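PDB 6UVU: ArsR family transcriptional regulator, which acts as an antimony-specific, Sb(III)-responsive transcriptional repressor of the ArsR family, probably binding operator DNA through a winged helix-turn-helix domain until the metalloid releases it. Local coordinates for residues E31-V34 and L35-L39; A40-T43 and R44-L48; G56-V59 and T60-A63; A88-G92 and N93-Y97; L105-L108 and E109-L112. All coordinates share one frame; numbering follows the deposited sequence.

Interaction 1 of 5, residues E31-V34 and L35-L39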
# COMPACT_ATOMS: atom_id res chain seq x y z
N GLU B 31 1.43 4.20 12.13
CA GLU B 31 0.41 4.96 11.43
C GLU B 31 0.32 4.57 9.96
O GLU B 31 -0.77 4.54 9.38
CB GLU B 31 0.66 6.46 11.56
CG GLU B 31 -0.56 7.30 11.17
CD GLU B 31 -1.83 6.85 11.88
OE1 GLU B 31 -2.86 6.65 11.20
OE2 GLU B 31 -1.78 6.68 13.12
N VAL B 32 1.47 4.28 9.33
CA VAL B 32 1.45 3.94 7.92
C VAL B 32 0.99 2.50 7.71
O VAL B 32 0.34 2.18 6.71
CB VAL B 32 2.83 4.23 7.30
CG1 VAL B 32 3.21 3.19 6.28
CG2 VAL B 32 2.84 5.63 6.65
N VAL B 33 1.30 1.62 8.66
CA VAL B 33 0.83 0.23 8.59
C VAL B 33 -0.69 0.18 8.57
O VAL B 33 -1.30 -0.63 7.85
CB VAL B 33 1.42 -0.57 9.77
CG1 VAL B 33 0.62 -1.82 10.03
CG2 VAL B 33 2.88 -0.94 9.49
N VAL B 34 -1.34 1.06 9.34
CA VAL B 34 -2.80 1.13 9.34
C VAL B 34 -3.32 1.52 7.95
O VAL B 34 -4.32 0.97 7.47
CB VAL B 34 -3.29 2.08 10.44
CG1 VAL B 34 -4.80 2.27 10.39
CG2 VAL B 34 -2.87 1.56 11.82
N LEU B 35 -2.64 2.45 7.28
CA LEU B 35 -2.99 2.79 5.90
C LEU B 35 -2.99 1.54 5.02
O LEU B 35 -3.98 1.25 4.32
CB LEU B 35 -2.04 3.85 5.36
CG LEU B 35 -2.01 4.15 3.86
CD1 LEU B 35 -3.38 4.61 3.36
CD2 LEU B 35 -0.96 5.18 3.54
N PHE B 36 -1.91 0.75 5.07
CA PHE B 36 -1.81 -0.42 4.20
C PHE B 36 -2.83 -1.50 4.58
O PHE B 36 -3.35 -2.19 3.69
CB PHE B 36 -0.39 -0.99 4.26
CG PHE B 36 0.63 -0.17 3.52
CD1 PHE B 36 0.55 -0.03 2.15
CD2 PHE B 36 1.67 0.46 4.20
CE1 PHE B 36 1.49 0.71 1.46
CE2 PHE B 36 2.62 1.21 3.51
CZ PHE B 36 2.53 1.33 2.14
N LYS B 37 -3.12 -1.68 5.88
CA LYS B 37 -4.14 -2.65 6.29
C LYS B 37 -5.50 -2.31 5.68
O LYS B 37 -6.20 -3.19 5.18
CB LYS B 37 -4.25 -2.73 7.82
CG LYS B 37 -3.13 -3.50 8.52
CD LYS B 37 -3.39 -3.61 10.02
CE LYS B 37 -2.14 -4.10 10.78
NZ LYS B 37 -2.37 -4.05 12.26
N VAL B 38 -5.89 -1.04 5.73
CA VAL B 38 -7.15 -0.63 5.11
C VAL B 38 -7.16 -0.96 3.62
O VAL B 38 -8.14 -1.51 3.09
CB VAL B 38 -7.40 0.87 5.37
CG1 VAL B 38 -8.54 1.37 4.51
CG2 VAL B 38 -7.69 1.10 6.84
N LEU B 39 -6.07 -0.67 2.92
CA LEU B 39 -6.03 -0.94 1.49
C LEU B 39 -5.79 -2.41 1.14
O LEU B 39 -6.03 -2.80 -0.01
CB LEU B 39 -4.95 -0.09 0.84
CG LEU B 39 -5.29 1.39 0.82
CD1 LEU B 39 -4.03 2.14 0.65
CD2 LEU B 39 -6.29 1.69 -0.30

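Interaction 2 of 5, residues A40-T43 and R44-L48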
# COMPACT_ATOMS: atom_id res chain seq x y z
N ALA B 40 -5.32 -3.23 2.09
CA ALA B 40 -4.92 -4.60 1.76
C ALA B 40 -6.10 -5.56 1.73
O ALA B 40 -6.08 -6.60 2.41
CB ALA B 40 -3.88 -5.11 2.77
N ASN B 41 -7.14 -5.23 0.95
CA ASN B 41 -8.29 -6.09 0.75
C ASN B 41 -8.90 -5.82 -0.62
O ASN B 41 -9.20 -4.67 -0.96
CB ASN B 41 -9.35 -5.88 1.83
CG ASN B 41 -10.60 -6.72 1.60
OD1 ASN B 41 -11.56 -6.26 0.98
ND2 ASN B 41 -10.60 -7.94 2.12
N ASP B 42 -9.06 -6.89 -1.40
CA ASP B 42 -9.63 -6.87 -2.74
C ASP B 42 -10.90 -6.01 -2.83
O ASP B 42 -10.96 -5.04 -3.58
CB ASP B 42 -9.93 -8.33 -3.12
CG ASP B 42 -9.85 -8.57 -4.60
OD1 ASP B 42 -10.79 -8.18 -5.32
OD2 ASP B 42 -8.84 -9.17 -5.04
N THR B 43 -11.90 -6.36 -2.03
CA THR B 43 -13.20 -5.69 -2.11
C THR B 43 -13.11 -4.23 -1.67
O THR B 43 -13.69 -3.36 -2.32
CB THR B 43 -14.21 -6.45 -1.26
OG1 THR B 43 -14.54 -7.67 -1.94
CG2 THR B 43 -15.47 -5.63 -1.02
N ARG B 44 -12.39 -3.95 -0.58
CA ARG B 44 -12.28 -2.57 -0.11
C ARG B 44 -11.61 -1.69 -1.16
O ARG B 44 -11.98 -0.52 -1.32
CB ARG B 44 -11.48 -2.48 1.18
CG ARG B 44 -12.19 -3.01 2.41
CD ARG B 44 -11.61 -2.39 3.66
NE ARG B 44 -10.31 -2.93 3.95
CZ ARG B 44 -10.09 -4.12 4.51
NH1 ARG B 44 -11.09 -4.91 4.84
NH2 ARG B 44 -8.84 -4.51 4.71
N LEU B 45 -10.61 -2.23 -1.85
CA LEU B 45 -9.86 -1.44 -2.81
C LEU B 45 -10.71 -1.11 -4.02
O LEU B 45 -10.66 0.01 -4.54
CB LEU B 45 -8.59 -2.20 -3.22
CG LEU B 45 -7.57 -1.43 -4.06
CD1 LEU B 45 -6.95 -0.30 -3.25
CD2 LEU B 45 -6.45 -2.33 -4.62
N ARG B 46 -11.50 -2.07 -4.50
CA ARG B 46 -12.41 -1.82 -5.61
C ARG B 46 -13.49 -0.83 -5.21
O ARG B 46 -13.85 0.05 -6.00
CB ARG B 46 -13.04 -3.13 -6.08
CG ARG B 46 -12.05 -4.13 -6.65
CD ARG B 46 -12.79 -5.28 -7.29
NE ARG B 46 -13.45 -4.87 -8.53
CZ ARG B 46 -14.69 -5.23 -8.86
NH1 ARG B 46 -15.39 -5.99 -8.03
NH2 ARG B 46 -15.23 -4.83 -10.01
N LEU B 47 -14.00 -0.94 -3.97
CA LEU B 47 -14.99 0.03 -3.49
C LEU B 47 -14.39 1.42 -3.46
O LEU B 47 -15.05 2.40 -3.84
CB LEU B 47 -15.47 -0.37 -2.08
CG LEU B 47 -16.51 -1.47 -1.94
CD1 LEU B 47 -16.73 -1.82 -0.46
CD2 LEU B 47 -17.81 -0.98 -2.55
N LEU B 48 -13.13 1.52 -3.01
CA LEU B 48 -12.46 2.81 -2.89
C LEU B 48 -12.20 3.43 -4.25
O LEU B 48 -12.31 4.65 -4.43
CB LEU B 48 -11.14 2.64 -2.14
CG LEU B 48 -11.00 3.02 -0.66
CD1 LEU B 48 -12.33 3.09 0.03
CD2 LEU B 48 -10.06 2.05 0.06

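Interaction 3 of 5, residues G56-V59 and T60-A63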
# COMPACT_ATOMS: atom_id res chain seq x y z
N GLY B 56 -18.08 10.00 -5.28
CA GLY B 56 -19.08 9.70 -4.27
C GLY B 56 -20.36 9.07 -4.78
O GLY B 56 -20.90 9.49 -5.81
N LEU B 57 -20.87 8.08 -4.06
CA LEU B 57 -22.03 7.31 -4.49
C LEU B 57 -22.85 6.87 -3.29
O LEU B 57 -22.37 6.87 -2.15
CB LEU B 57 -21.59 6.08 -5.30
CG LEU B 57 -20.88 6.37 -6.63
CD1 LEU B 57 -20.20 5.12 -7.19
CD2 LEU B 57 -21.84 7.00 -7.64
N CYS B 58 -24.09 6.49 -3.56
CA CYS B 58 -24.92 5.76 -2.61
C CYS B 58 -24.63 4.27 -2.72
O CYS B 58 -23.97 3.80 -3.66
CB CYS B 58 -26.42 6.01 -2.85
SG CYS B 58 -27.14 5.24 -4.35
N VAL B 59 -25.16 3.52 -1.76
CA VAL B 59 -24.87 2.09 -1.66
C VAL B 59 -25.37 1.35 -2.90
O VAL B 59 -24.73 0.40 -3.37
CB VAL B 59 -25.46 1.54 -0.35
CG1 VAL B 59 -25.32 0.04 -0.28
CG2 VAL B 59 -24.77 2.17 0.83
N THR B 60 -26.50 1.79 -3.47
CA THR B 60 -27.11 1.09 -4.59
C THR B 60 -26.30 1.23 -5.88
O THR B 60 -26.09 0.25 -6.61
CB THR B 60 -28.54 1.60 -4.80
OG1 THR B 60 -29.42 0.93 -3.89
CG2 THR B 60 -29.01 1.38 -6.24
N ASP B 61 -25.86 2.45 -6.18
CA ASP B 61 -25.00 2.65 -7.34
C ASP B 61 -23.65 1.99 -7.14
O ASP B 61 -23.14 1.30 -8.03
CB ASP B 61 -24.83 4.15 -7.61
CG ASP B 61 -26.15 4.84 -7.93
OD1 ASP B 61 -27.15 4.15 -8.19
OD2 ASP B 61 -26.17 6.09 -7.90
N LEU B 62 -23.05 2.19 -5.96
CA LEU B 62 -21.75 1.60 -5.68
C LEU B 62 -21.80 0.08 -5.73
O LEU B 62 -20.93 -0.55 -6.35
CB LEU B 62 -21.25 2.10 -4.33
CG LEU B 62 -19.94 1.50 -3.85
CD1 LEU B 62 -18.86 1.61 -4.92
CD2 LEU B 62 -19.50 2.17 -2.58
N ALA B 63 -22.82 -0.53 -5.14
CA ALA B 63 -22.95 -1.98 -5.19
C ALA B 63 -23.18 -2.48 -6.62
O ALA B 63 -22.73 -3.58 -6.97
CB ALA B 63 -24.09 -2.45 -4.28
O HOH W 1 -25.16 7.41 -5.99

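Interaction 4 of 5, residues A88-G92 and N93-Y97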
# COMPACT_ATOMS: atom_id res chain seq x y z
N ALA B 88 -19.93 9.98 5.41
CA ALA B 88 -21.27 9.50 5.06
C ALA B 88 -22.27 10.64 5.24
O ALA B 88 -22.56 11.05 6.37
CB ALA B 88 -21.65 8.29 5.91
N ALA B 89 -22.78 11.15 4.12
CA ALA B 89 -23.70 12.29 4.12
C ALA B 89 -25.12 11.76 3.92
O ALA B 89 -25.44 11.22 2.86
CB ALA B 89 -23.35 13.28 3.01
N ARG B 90 -25.95 11.91 4.96
CA ARG B 90 -27.31 11.40 4.98
C ARG B 90 -28.30 12.56 4.94
O ARG B 90 -28.21 13.49 5.75
CB ARG B 90 -27.58 10.55 6.23
CG ARG B 90 -28.98 10.00 6.26
CD ARG B 90 -29.18 8.98 7.35
NE ARG B 90 -29.48 9.58 8.64
CZ ARG B 90 -30.67 10.09 8.99
NH1 ARG B 90 -31.69 10.11 8.13
NH2 ARG B 90 -30.83 10.60 10.21
N CYS B 91 -29.24 12.50 4.00
CA CYS B 91 -30.40 13.39 3.98
C CYS B 91 -31.59 12.53 3.60
O CYS B 91 -31.58 11.89 2.55
CB CYS B 91 -30.21 14.56 3.01
SG CYS B 91 -31.53 15.81 3.09
N GLY B 92 -32.61 12.50 4.46
CA GLY B 92 -33.64 11.49 4.31
C GLY B 92 -33.04 10.11 4.53
O GLY B 92 -32.27 9.88 5.47
N ASN B 93 -33.38 9.16 3.65
CA ASN B 93 -32.82 7.82 3.75
C ASN B 93 -31.72 7.56 2.73
O ASN B 93 -31.29 6.42 2.58
CB ASN B 93 -33.92 6.76 3.64
CG ASN B 93 -34.71 6.85 2.34
OD1 ASN B 93 -34.29 7.50 1.38
ND2 ASN B 93 -35.86 6.19 2.31
N ASN B 94 -31.27 8.60 2.03
CA ASN B 94 -30.16 8.53 1.08
C ASN B 94 -28.85 8.86 1.79
O ASN B 94 -28.72 9.94 2.39
CB ASN B 94 -30.36 9.51 -0.07
CG ASN B 94 -31.67 9.31 -0.78
OD1 ASN B 94 -31.94 8.23 -1.30
ND2 ASN B 94 -32.50 10.36 -0.81
N ILE B 95 -27.88 7.95 1.71
CA ILE B 95 -26.56 8.14 2.28
C ILE B 95 -25.56 8.15 1.13
O ILE B 95 -25.48 7.19 0.36
CB ILE B 95 -26.20 7.06 3.30
CG1 ILE B 95 -27.35 6.89 4.31
CG2 ILE B 95 -24.91 7.42 4.01
CD1 ILE B 95 -27.05 5.88 5.43
N HIS B 96 -24.82 9.24 1.00
CA HIS B 96 -23.82 9.45 -0.03
C HIS B 96 -22.45 9.37 0.63
O HIS B 96 -22.22 10.00 1.68
CB HIS B 96 -24.03 10.81 -0.70
CG HIS B 96 -23.20 11.03 -1.93
ND1 HIS B 96 -21.99 11.71 -1.89
CD2 HIS B 96 -23.40 10.71 -3.23
CE1 HIS B 96 -21.49 11.78 -3.11
NE2 HIS B 96 -22.33 11.18 -3.94
N TYR B 97 -21.56 8.56 0.06
CA TYR B 97 -20.25 8.28 0.65
C TYR B 97 -19.15 8.91 -0.19
O TYR B 97 -19.17 8.78 -1.42
CB TYR B 97 -20.01 6.78 0.76
CG TYR B 97 -20.81 6.10 1.84
CD1 TYR B 97 -20.33 6.03 3.15
CD2 TYR B 97 -22.03 5.52 1.56
CE1 TYR B 97 -21.06 5.40 4.13
CE2 TYR B 97 -22.75 4.88 2.53
CZ TYR B 97 -22.27 4.82 3.80
OH TYR B 97 -23.04 4.18 4.74

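Interaction 5 of 5, residues L105-L108 and E109-L112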
# COMPACT_ATOMS: atom_id res chain seq x y z
N LEU B 105 -6.05 8.15 -0.54
CA LEU B 105 -6.26 8.50 -1.94
C LEU B 105 -4.96 8.44 -2.73
O LEU B 105 -4.93 7.87 -3.82
CB LEU B 105 -6.88 9.89 -2.05
CG LEU B 105 -7.30 10.24 -3.47
CD1 LEU B 105 -8.37 9.26 -3.95
CD2 LEU B 105 -7.82 11.67 -3.50
N ARG B 106 -3.88 9.04 -2.22
CA ARG B 106 -2.61 8.96 -2.94
C ARG B 106 -2.13 7.51 -3.07
O ARG B 106 -1.53 7.15 -4.10
CB ARG B 106 -1.53 9.78 -2.23
CG ARG B 106 -2.00 11.04 -1.53
CD ARG B 106 -1.07 12.19 -1.81
NE ARG B 106 0.33 11.91 -1.49
CZ ARG B 106 1.03 12.56 -0.55
NH1 ARG B 106 0.45 13.51 0.17
NH2 ARG B 106 2.30 12.25 -0.31
N MET B 107 -2.37 6.68 -2.06
CA MET B 107 -1.91 5.30 -2.11
C MET B 107 -2.73 4.48 -3.10
O MET B 107 -2.17 3.66 -3.84
CB MET B 107 -1.96 4.67 -0.71
CG MET B 107 -1.14 3.36 -0.56
SD MET B 107 0.64 3.45 -0.96
CE MET B 107 1.26 4.28 0.51
N LEU B 108 -4.05 4.71 -3.15
CA LEU B 108 -4.86 4.14 -4.21
C LEU B 108 -4.39 4.60 -5.59
O LEU B 108 -4.27 3.79 -6.50
CB LEU B 108 -6.34 4.49 -4.00
CG LEU B 108 -7.31 4.41 -5.19
CD1 LEU B 108 -7.58 2.98 -5.59
CD2 LEU B 108 -8.65 5.14 -4.89
N GLU B 109 -4.11 5.90 -5.75
CA GLU B 109 -3.65 6.40 -7.04
C GLU B 109 -2.34 5.76 -7.46
O GLU B 109 -2.13 5.46 -8.64
CB GLU B 109 -3.50 7.93 -7.00
CG GLU B 109 -4.81 8.72 -6.94
CD GLU B 109 -4.56 10.22 -6.84
OE1 GLU B 109 -3.37 10.62 -6.84
OE2 GLU B 109 -5.54 11.00 -6.77
N LEU B 110 -1.42 5.57 -6.51
CA LEU B 110 -0.16 4.89 -6.82
C LEU B 110 -0.43 3.47 -7.29
O LEU B 110 0.11 3.02 -8.31
CB LEU B 110 0.77 4.89 -5.62
CG LEU B 110 2.09 4.13 -5.86
CD1 LEU B 110 2.86 4.74 -7.03
CD2 LEU B 110 2.94 4.11 -4.59
N GLY B 111 -1.29 2.76 -6.57
CA GLY B 111 -1.71 1.45 -7.02
C GLY B 111 -2.25 1.47 -8.44
O GLY B 111 -1.95 0.57 -9.23
N LEU B 112 -3.05 2.49 -8.78
CA LEU B 112 -3.63 2.57 -10.12
C LEU B 112 -2.54 2.78 -11.17
O LEU B 112 -2.58 2.16 -12.24
CB LEU B 112 -4.69 3.68 -10.19
CG LEU B 112 -5.92 3.50 -9.28
CD1 LEU B 112 -6.79 4.77 -9.23
CD2 LEU B 112 -6.76 2.30 -9.69

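Interaction 1 of 5, residues E31-V34 and L35-L39
The amides of F36, K37 and V38 donate to the carbonyl oxygens of V32, V33 and V34 in successive i to i+4 bonds of one continuous helix, K37 N to V33 O being 2.9 Å, while the bond from L35 N to E31 O is weak at 3.5 Å. On the buried side V32 and F36 run side by side and point the same way. The phenyl ring reaches back along the helix because its CG stands beside the backbone N, opposite the carbonyl carbon (chi1 -73°), and its CE2 comes to 3.5 Å from V32 CG1. V33 CA sits at the rim of that ring, near its plane. One residue on round the helix, the extended chain of K37 runs back obliquely past V33, with CE 3.7 Å from V33 CG1. An alanine in place of F36 is likely to strip V32 CG1 of its aromatic neighbour and open a gap beside M107. Helix 26-39 packs through L35, F36 and L39 on M107 of helix 102-121 and through L39 on L45 and L48 of helix 42-54; across the dimer, F36 meets L39 of the second subunit and V33 meets its L45.

Interaction 2 of 5, residues A40-T43 and R44-L48
N41 is the N-cap of helix 42-54, and its side chain receives the amide of R44 in a capping bond. The amide oxygen is folded over the helix start because N41 CG lies anti to the backbone N (chi1 177°); R44 N meets OD1 at 2.9 Å, in the carbonyl plane and on a lone pair. The backbone O of N41 takes L45 N at 3.0 Å, opening the helical ladder that R46 N to D42 O and L47 N to T43 O continue. R44 bends at its third torsion and lays the guanidinium against the asparagine: N41 CB stands 3.2 Å above the centre of one face, and the amide and guanidinium planes, 22° apart, are stacked. NE and NH2 of R44 also bond back to V38 O and K37 O at the end of helix 26-39, tying the two helices across the turn. A leucine in place of R44 would probably leave those two carbonyl oxygens without their donors and lose the flat cover over N41. Further on, T43 and L47 lie alongside each other, CG2 to CD1 4.1 Å. Residues T43, R44 and L47 also touch Q76 of helix 70-82. The arrangement is an asparagine N-cap at a tight helix-to-helix turn.

Interaction 3 of 5, residues G56-V59 and T60-A63
C58 SG accepts the amide of D61 over 3.6 Å in an almost straight bond, 171° at the hydrogen, and so caps the start of helix 59-65. The sulfur reaches that amide because it stands in the crowded position between the backbone N and the carbonyl carbon (chi1 72°). D61 leans back over the cap, its CG 3.7 Å from C58 SG. A water completes the link: it accepts from C58 N at 2.8 Å and donates to D61 OD2. The first helical bonds run from L62 N to C58 O (3.0 Å) and from A63 N to V59 O (2.8 Å). L57 supplies the apolar side, with CB 4.1 Å from L62 CB; its side chain crosses that of D61 at about a right angle, CD2 lying 4.1 Å from D61 CB. In the next shell, L57 is backbone-bonded to Y97 of the wing strand 94-99, which joins the residue before the cap to the wing. L62 packs on L47, A50 and L51 of helix 42-54, and V59 and A63 on helix 70-82. A sulfur is a soft, weak acceptor, so the cap is probably a gentler hold than an oxygen would give, with the water bridge joining the acid to the N-cap backbone.

Interaction 4 of 5, residues A88-G92 and N93-Y97
A89 and H96 form a hydrogen-bonded pair of the antiparallel hairpin made by strands 86-91 and 94-99, each amide meeting the other's carbonyl oxygen: A89 N to H96 O and H96 N to A89 O are both 2.8 Å. The first of these is nearly straight, 175° at the hydrogen. Nearer the tip, C91 N gives to N94 O at 3.1 Å, and the return bond from N94 N to C91 O is weak. These two residues bracket a type II' turn in which G92, with positive phi, takes the first corner position and N93 the second.

CA-H...O contacts fill in between the amide bonds: R90 CA to N94 O, I95 CA to A89 O, and A88 CA to H96 O.

Apolar contacts lie on the face that carries A88, R90, I95 and Y97. A88 CB approaches the tyrosine ring obliquely, 3.4 Å from Y97 CE1, and also touches I95 CG2 at 3.9 Å. I95 CG1 meets the aliphatic part of R90, its CG 4.0 Å away.

A side-chain bond ties down the turn. R90 sets out with CG anti to its own amide (chi1 -179°) and bends at the third torsion, bringing NH1 to G92 O at 2.7 Å, with that oxygen at the guanidinium's edge and in its plane.

The hairpin is the wing of the winged helix-turn-helix fold; at its base the backbone of Y97 pairs with L57, just ahead of helix 59-65, while the turn residues are exposed.

Interaction 5 of 5, residues L105-L108 and E109-L112
E109 begins the second half of this buried helical stretch: its amide bonds to L105 O at 2.9 Å, and its side chain folds back over the same carbonyl, CG 3.2 Å from L105 O. The chain then runs extended from CG, which stands opposite the carbonyl carbon (chi1 -71°), so that OE2 passes obliquely over the leucine and ends 3.8 Å from L105 CG. That oxygen is satisfied by the backbone N of K15 of the second subunit, and E109 also touches L18 there.

L110 gives its amide to R106 O at 2.9 Å. Its side chain meets M107 through a looser apolar contact, CD2 to SD 4.3 Å, and L110 of the second subunit packs on M107 as well. R106 turns its guanidinium elsewhere, to a salt bridge with E117 of the second subunit. Helix 102-121 thus serves as a dimerisation helix of the ArsR fold, following the wing and packing against its own subunit on one part of its surface and the partner on another.

G111 bonds through its amide to M107 O at 3.0 Å, in a bond of 171° at the hydrogen. A CB here would lie tight against L108 O.

L112 closes the turn on L108 O, amide to oxygen 2.9 Å. The two leucines cross, with L108 CD1 4.1 Å from L112 CG, and L112 CG also rests over L108 O. Both side chains face H49 of helix 42-54, and L108 reaches L45 and A52 of that helix too.

Interactions 1, 2 and 5 all touch the second subunit, while 3 and 4, in the outer winged helix-turn-helix region, meet no other chain of the assembly. Interaction 5 is buried, 1, 2 and 3 only partly so, and 4 is on the surface. Interactions 1 and 5 are helix-interior contacts, mostly apolar, joined through M107, whereas interactions 2 and 3 are both helix starts, one capped by an asparagine oxygen and the other by a cysteine sulfur. L47 packing on L62 connects those two. Interaction 4 is held mainly by backbone bonds between strands, and it adjoins interaction 3 where L57 O meets Y97 N. Its centre lies about 26 Å from those of interactions 1 and 5.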